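Local coordinates for actinorhodin polyketide putative beta-ketoacyl synthase 2 (Streptomyces coelicolor A3, PDB 1TQY), which is the chain length factor of the actinorhodin polyketide synthase, a protein of the beta-ketoacyl-ACP synthase family that probably acts in building the polyketide chain, at residues 11-16 against 242-247; 225-230 against 367-372. One frame throughout, in Å; residues are numbered along the deposited sequence.

Contact 1 (11-16 against 242-247)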
loop_
_atom_site.group_PDB
_atom_site.type_symbol
_atom_site.label_atom_id
_atom_site.label_comp_id
_atom_site.label_asym_id
_atom_site.label_seq_id
_atom_site.Cartn_x
_atom_site.Cartn_y
_atom_site.Cartn_z
ATOM N N VAL B 11 21.133 2.534 9.215
ATOM C CA VAL B 11 20.416 3.381 8.260
ATOM C C VAL B 11 20.332 4.822 8.749
ATOM O O VAL B 11 19.803 5.086 9.826
ATOM C CB VAL B 11 18.979 2.867 8.024
ATOM C CG1 VAL B 11 18.243 3.778 7.039
ATOM C CG2 VAL B 11 19.023 1.446 7.501
ATOM N N LEU B 12 20.839 5.756 7.954
ATOM C CA LEU B 12 20.818 7.155 8.347
ATOM C C LEU B 12 19.820 7.983 7.546
ATOM O O LEU B 12 19.429 7.608 6.443
ATOM C CB LEU B 12 22.217 7.760 8.182
ATOM C CG LEU B 12 23.381 6.980 8.807
ATOM C CD1 LEU B 12 24.693 7.612 8.384
ATOM C CD2 LEU B 12 23.252 6.976 10.322
ATOM N N ILE B 13 19.403 9.102 8.133
ATOM C CA ILE B 13 18.487 10.041 7.494
ATOM C C ILE B 13 19.434 11.159 7.051
ATOM O O ILE B 13 19.906 11.943 7.884
ATOM C CB ILE B 13 17.483 10.666 8.504
ATOM C CG1 ILE B 13 16.857 9.585 9.391
ATOM C CG2 ILE B 13 16.418 11.469 7.750
ATOM C CD1 ILE B 13 15.923 8.660 8.690
ATOM N N THR B 14 19.717 11.233 5.757
ATOM C CA THR B 14 20.643 12.241 5.246
ATOM C C THR B 14 19.982 13.486 4.671
ATOM O O THR B 14 20.600 14.550 4.607
ATOM C CB THR B 14 21.554 11.645 4.159
ATOM O OG1 THR B 14 20.747 11.003 3.166
ATOM C CG2 THR B 14 22.510 10.625 4.758
ATOM N N GLY B 15 18.733 13.353 4.244
ATOM C CA GLY B 15 18.042 14.495 3.684
ATOM C C GLY B 15 16.562 14.502 4.002
ATOM O O GLY B 15 15.916 13.458 4.008
ATOM N N VAL B 16 16.016 15.678 4.276
ATOM C CA VAL B 16 14.596 15.765 4.581
ATOM C C VAL B 16 13.910 16.833 3.740
ATOM O O VAL B 16 14.537 17.795 3.300
ATOM C CB VAL B 16 14.359 16.052 6.094
ATOM C CG1 VAL B 16 15.148 15.051 6.941
ATOM C CG2 VAL B 16 14.751 17.476 6.436
ATOM N N LEU B 242 11.848 11.763 3.167
ATOM C CA LEU B 242 13.224 11.789 3.624
ATOM C C LEU B 242 14.064 10.779 2.883
ATOM O O LEU B 242 13.548 9.815 2.322
ATOM C CB LEU B 242 13.331 11.559 5.138
ATOM C CG LEU B 242 12.199 11.016 6.010
ATOM C CD1 LEU B 242 12.735 10.916 7.441
ATOM C CD2 LEU B 242 10.970 11.944 5.971
ATOM N N VAL B 243 15.365 11.026 2.872
ATOM C CA VAL B 243 16.305 10.157 2.188
ATOM C C VAL B 243 17.030 9.311 3.222
ATOM O O VAL B 243 17.699 9.833 4.107
ATOM C CB VAL B 243 17.324 10.999 1.376
ATOM C CG1 VAL B 243 18.372 10.101 0.744
ATOM C CG2 VAL B 243 16.587 11.790 0.304
ATOM N N LEU B 244 16.859 8.002 3.132
ATOM C CA LEU B 244 17.528 7.114 4.055
ATOM C C LEU B 244 18.547 6.354 3.241
ATOM O O LEU B 244 18.323 6.072 2.060
ATOM C CB LEU B 244 16.549 6.121 4.683
ATOM C CG LEU B 244 15.157 6.565 5.107
ATOM C CD1 LEU B 244 14.638 5.562 6.115
ATOM C CD2 LEU B 244 15.172 7.961 5.695
ATOM N N GLU B 245 19.674 6.028 3.865
ATOM C CA GLU B 245 20.685 5.269 3.172
ATOM C C GLU B 245 21.665 4.580 4.092
ATOM O O GLU B 245 21.795 4.925 5.268
ATOM C CB GLU B 245 21.412 6.147 2.150
ATOM C CG GLU B 245 22.022 7.421 2.679
ATOM C CD GLU B 245 22.435 8.376 1.549
ATOM O OE1 GLU B 245 23.069 7.916 0.566
ATOM O OE2 GLU B 245 22.144 9.588 1.650
ATOM N N ASP B 246 22.306 3.561 3.533
ATOM C CA ASP B 246 23.295 2.747 4.215
ATOM C C ASP B 246 24.427 3.635 4.707
ATOM O O ASP B 246 24.940 4.478 3.967
ATOM C CB ASP B 246 23.821 1.687 3.236
ATOM C CG ASP B 246 24.831 0.754 3.863
ATOM O OD1 ASP B 246 25.932 1.212 4.243
ATOM O OD2 ASP B 246 24.513 -0.448 3.971
ATOM N N SER B 247 24.801 3.449 5.967
ATOM C CA SER B 247 25.869 4.233 6.580
ATOM C C SER B 247 27.136 4.253 5.732
ATOM O O SER B 247 27.673 5.315 5.409
ATOM C CB SER B 247 26.211 3.658 7.951
ATOM O OG SER B 247 26.104 4.666 8.933
#
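Leu12 and Glu245 face each other as an antiparallel hydrogen-bonded pair, joined by two backbone bonds, the nearly straight one running from Leu12 N to Glu245 O (3.0 Å, 173° at the hydrogen). The isobutyl end of Leu12 reaches past its partner to the start of helix 247-253, where its CD1 lies 3.3 Å from Ser247 OG. CG of Glu245 is set between the backbone N and the carbonyl carbon (chi1 55°), and the side chain, extended from there, crosses that of Thr14 at about a right angle. There Thr14 OG1 donates to Glu245 OE2 at 2.5 Å, on the lone pair pointing away from OE1; Arg253 forms a salt bridge to the same oxygen. Thr14 is the extra residue of a beta bulge, and the register resumes with the pair Gly15 and Val243, where Val243 N donates to Gly15 O (2.7 Å). On the other face of the sheet Val11 CG1 rests on Leu244 CB at 3.7 Å, while Leu242 CD1 meets Ile13 CG2 at 3.7 Å. Helices 171-185 and 345-359 pack over this apolar face. The face of Leu12, Val243 and Glu245 is mixed instead, and its buried carboxylate is met by a hydroxyl and a guanidinium, an arrangement that would probably favour the ionised acid.

Contact 2 (225-230 against 367-372)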
loop_
_atom_site.group_PDB
_atom_site.type_symbol
_atom_site.label_atom_id
_atom_site.label_comp_id
_atom_site.label_asym_id
_atom_site.label_seq_id
_atom_site.Cartn_x
_atom_site.Cartn_y
_atom_site.Cartn_z
ATOM N N PRO B 225 -4.566 17.338 21.795
ATOM C CA PRO B 225 -4.268 15.998 22.314
ATOM C C PRO B 225 -3.758 16.013 23.760
ATOM O O PRO B 225 -2.871 16.790 24.109
ATOM C CB PRO B 225 -3.222 15.470 21.326
ATOM C CG PRO B 225 -2.509 16.717 20.888
ATOM C CD PRO B 225 -3.676 17.677 20.671
ATOM N N PHE B 226 -4.348 15.155 24.587
ATOM C CA PHE B 226 -3.993 15.021 26.001
ATOM C C PHE B 226 -4.540 16.136 26.898
ATOM O O PHE B 226 -4.287 16.146 28.101
ATOM C CB PHE B 226 -2.467 14.900 26.177
ATOM C CG PHE B 226 -1.870 13.682 25.509
ATOM C CD1 PHE B 226 -0.885 13.815 24.539
ATOM C CD2 PHE B 226 -2.327 12.404 25.821
ATOM C CE1 PHE B 226 -0.354 12.694 23.894
ATOM C CE2 PHE B 226 -1.806 11.276 25.183
ATOM C CZ PHE B 226 -0.824 11.423 24.215
ATOM N N ASP B 227 -5.294 17.068 26.318
ATOM C CA ASP B 227 -5.897 18.150 27.101
ATOM C C ASP B 227 -7.280 17.698 27.556
ATOM O O ASP B 227 -7.969 16.967 26.832
ATOM C CB ASP B 227 -6.043 19.409 26.250
ATOM C CG ASP B 227 -6.483 20.609 27.059
ATOM O OD1 ASP B 227 -5.635 21.472 27.377
ATOM O OD2 ASP B 227 -7.682 20.687 27.388
ATOM N N GLU B 228 -7.708 18.139 28.735
ATOM C CA GLU B 228 -9.026 17.732 29.219
ATOM C C GLU B 228 -10.140 18.206 28.297
ATOM O O GLU B 228 -11.235 17.657 28.321
ATOM C CB GLU B 228 -9.263 18.242 30.641
ATOM C CG GLU B 228 -9.223 19.736 30.794
ATOM C CD GLU B 228 -9.652 20.163 32.185
ATOM O OE1 GLU B 228 -9.121 19.593 33.168
ATOM O OE2 GLU B 228 -10.515 21.064 32.287
ATOM N N ARG B 229 -9.860 19.212 27.474
ATOM C CA ARG B 229 -10.867 19.710 26.539
ATOM C C ARG B 229 -10.772 19.050 25.144
ATOM O O ARG B 229 -11.445 19.479 24.209
ATOM C CB ARG B 229 -10.763 21.237 26.391
ATOM C CG ARG B 229 -11.074 22.045 27.660
ATOM C CD ARG B 229 -12.502 21.816 28.168
ATOM N NE ARG B 229 -12.797 22.594 29.374
ATOM C CZ ARG B 229 -12.906 23.921 29.410
ATOM N NH1 ARG B 229 -12.749 24.628 28.299
ATOM N NH2 ARG B 229 -13.175 24.543 30.556
ATOM N N ALA B 230 -9.938 18.019 25.005
ATOM C CA ALA B 230 -9.796 17.323 23.724
ATOM C C ALA B 230 -11.177 17.012 23.160
ATOM O O ALA B 230 -12.026 16.464 23.862
ATOM C CB ALA B 230 -9.017 16.023 23.912
ATOM N N GLY B 367 -1.253 24.795 22.058
ATOM C CA GLY B 367 -2.662 24.700 22.418
ATOM C C GLY B 367 -3.055 24.119 23.765
ATOM O O GLY B 367 -3.784 24.754 24.532
ATOM N N VAL B 368 -2.598 22.899 24.028
ATOM C CA VAL B 368 -2.885 22.203 25.277
ATOM C C VAL B 368 -2.513 23.081 26.464
ATOM O O VAL B 368 -1.430 23.666 26.485
ATOM C CB VAL B 368 -2.075 20.887 25.352
ATOM C CG1 VAL B 368 -2.455 20.089 26.601
ATOM C CG2 VAL B 368 -2.317 20.074 24.094
ATOM N N THR B 369 -3.411 23.181 27.441
ATOM C CA THR B 369 -3.161 23.983 28.635
ATOM C C THR B 369 -3.375 23.181 29.914
ATOM O O THR B 369 -2.752 23.472 30.928
ATOM C CB THR B 369 -4.069 25.224 28.689
ATOM O OG1 THR B 369 -5.440 24.805 28.679
ATOM C CG2 THR B 369 -3.809 26.130 27.492
ATOM N N SER B 370 -4.264 22.188 29.893
ATOM C CA SER B 370 -4.463 21.379 31.102
ATOM C C SER B 370 -4.556 19.888 30.821
ATOM O O SER B 370 -5.519 19.396 30.234
ATOM C CB SER B 370 -5.688 21.849 31.911
ATOM O OG SER B 370 -6.910 21.617 31.243
ATOM N N VAL B 371 -3.525 19.177 31.253
ATOM C CA VAL B 371 -3.450 17.742 31.065
ATOM C C VAL B 371 -3.979 17.019 32.306
ATOM O O VAL B 371 -3.492 17.240 33.416
ATOM C CB VAL B 371 -1.987 17.306 30.799
ATOM C CG1 VAL B 371 -1.890 15.795 30.690
ATOM C CG2 VAL B 371 -1.484 17.968 29.519
ATOM N N PRO B 372 -5.005 16.168 32.133
ATOM C CA PRO B 372 -5.610 15.402 33.226
ATOM C C PRO B 372 -4.572 14.543 33.941
ATOM O O PRO B 372 -3.766 13.863 33.295
ATOM C CB PRO B 372 -6.639 14.535 32.515
ATOM C CG PRO B 372 -7.027 15.354 31.337
ATOM C CD PRO B 372 -5.729 15.959 30.870
HETATM O O HOH W 1 -7.563 23.166 28.378
#
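Asp227 is the hub on which the loop 367-372 is hung. Its CG stands anti to the backbone N (chi1 -172°), beyond which OD1 receives two successive backbone N-H groups: Thr369 N at 2.8 Å, approaching nearly along the C-O bond, and Ser370 N at 3.0 Å, coming from above the carboxylate plane, 43° out of it. The other oxygen works for its own loop: Arg229 N donates to Asp227 OD2 at 2.6 Å, on the anti lone pair, and thereby closes an Asx turn inside the type I turn from Asp227 to Ala230. A water donates to OD2 as well and is hydrogen-bonded to Thr369 OG1, bridging the two loops. In the reverse direction Glu228 N gives a bond to Ser370 O, 2.9 Å long and almost collinear with the C=O (177° at the oxygen). Phe226 O, by contrast, is buried without a hydrogen-bond partner: Val371 CA offers only a CA-H...O contact, and Pro372 CD lies 3.1 Å away. Apolar groups border the polar centre. Val368 CG2 sits 3.3 Å from Pro225 O, its CG1 beside Asp227 CB, and the ring of Pro372 touches Glu228 with CG 3.7 Å from CB. With so many donors converging on it, the carboxylate is probably ionised, the more so since Arg221 adds a salt bridge to OD1 and a hydrogen bond to Gly367 O. The end of the Phe226 side chain turns from 367-372 and packs on helix 310-324, whose Asp313 accepts from Phe226 N. The Phe226 side chain also touches Leu379 of strand 378-379, which Val368 and Val371 touch too, and the paired loops are thereby seated against that helix and strand.

Overall arrangement
From the N terminus, the first strand enters contact 1 at once, and its partner 242-247 arrives only after 225 residues, closing a very long loop. Within that loop, shortly before strand 238-246, lies 225-230, which waits a further 136 residues for 367-372. The segments therefore alternate along the chain, and the two closures cross rather than nest. Their centres are 35 Å apart, on opposite sides of the centre of the chain, and the contacts do not touch. Contact 1 is a buried pairing of strands 11-20 and 238-246, whereas contact 2 fastens the loop following helix 201-208 to the one following helix 345-359, at a partly buried place.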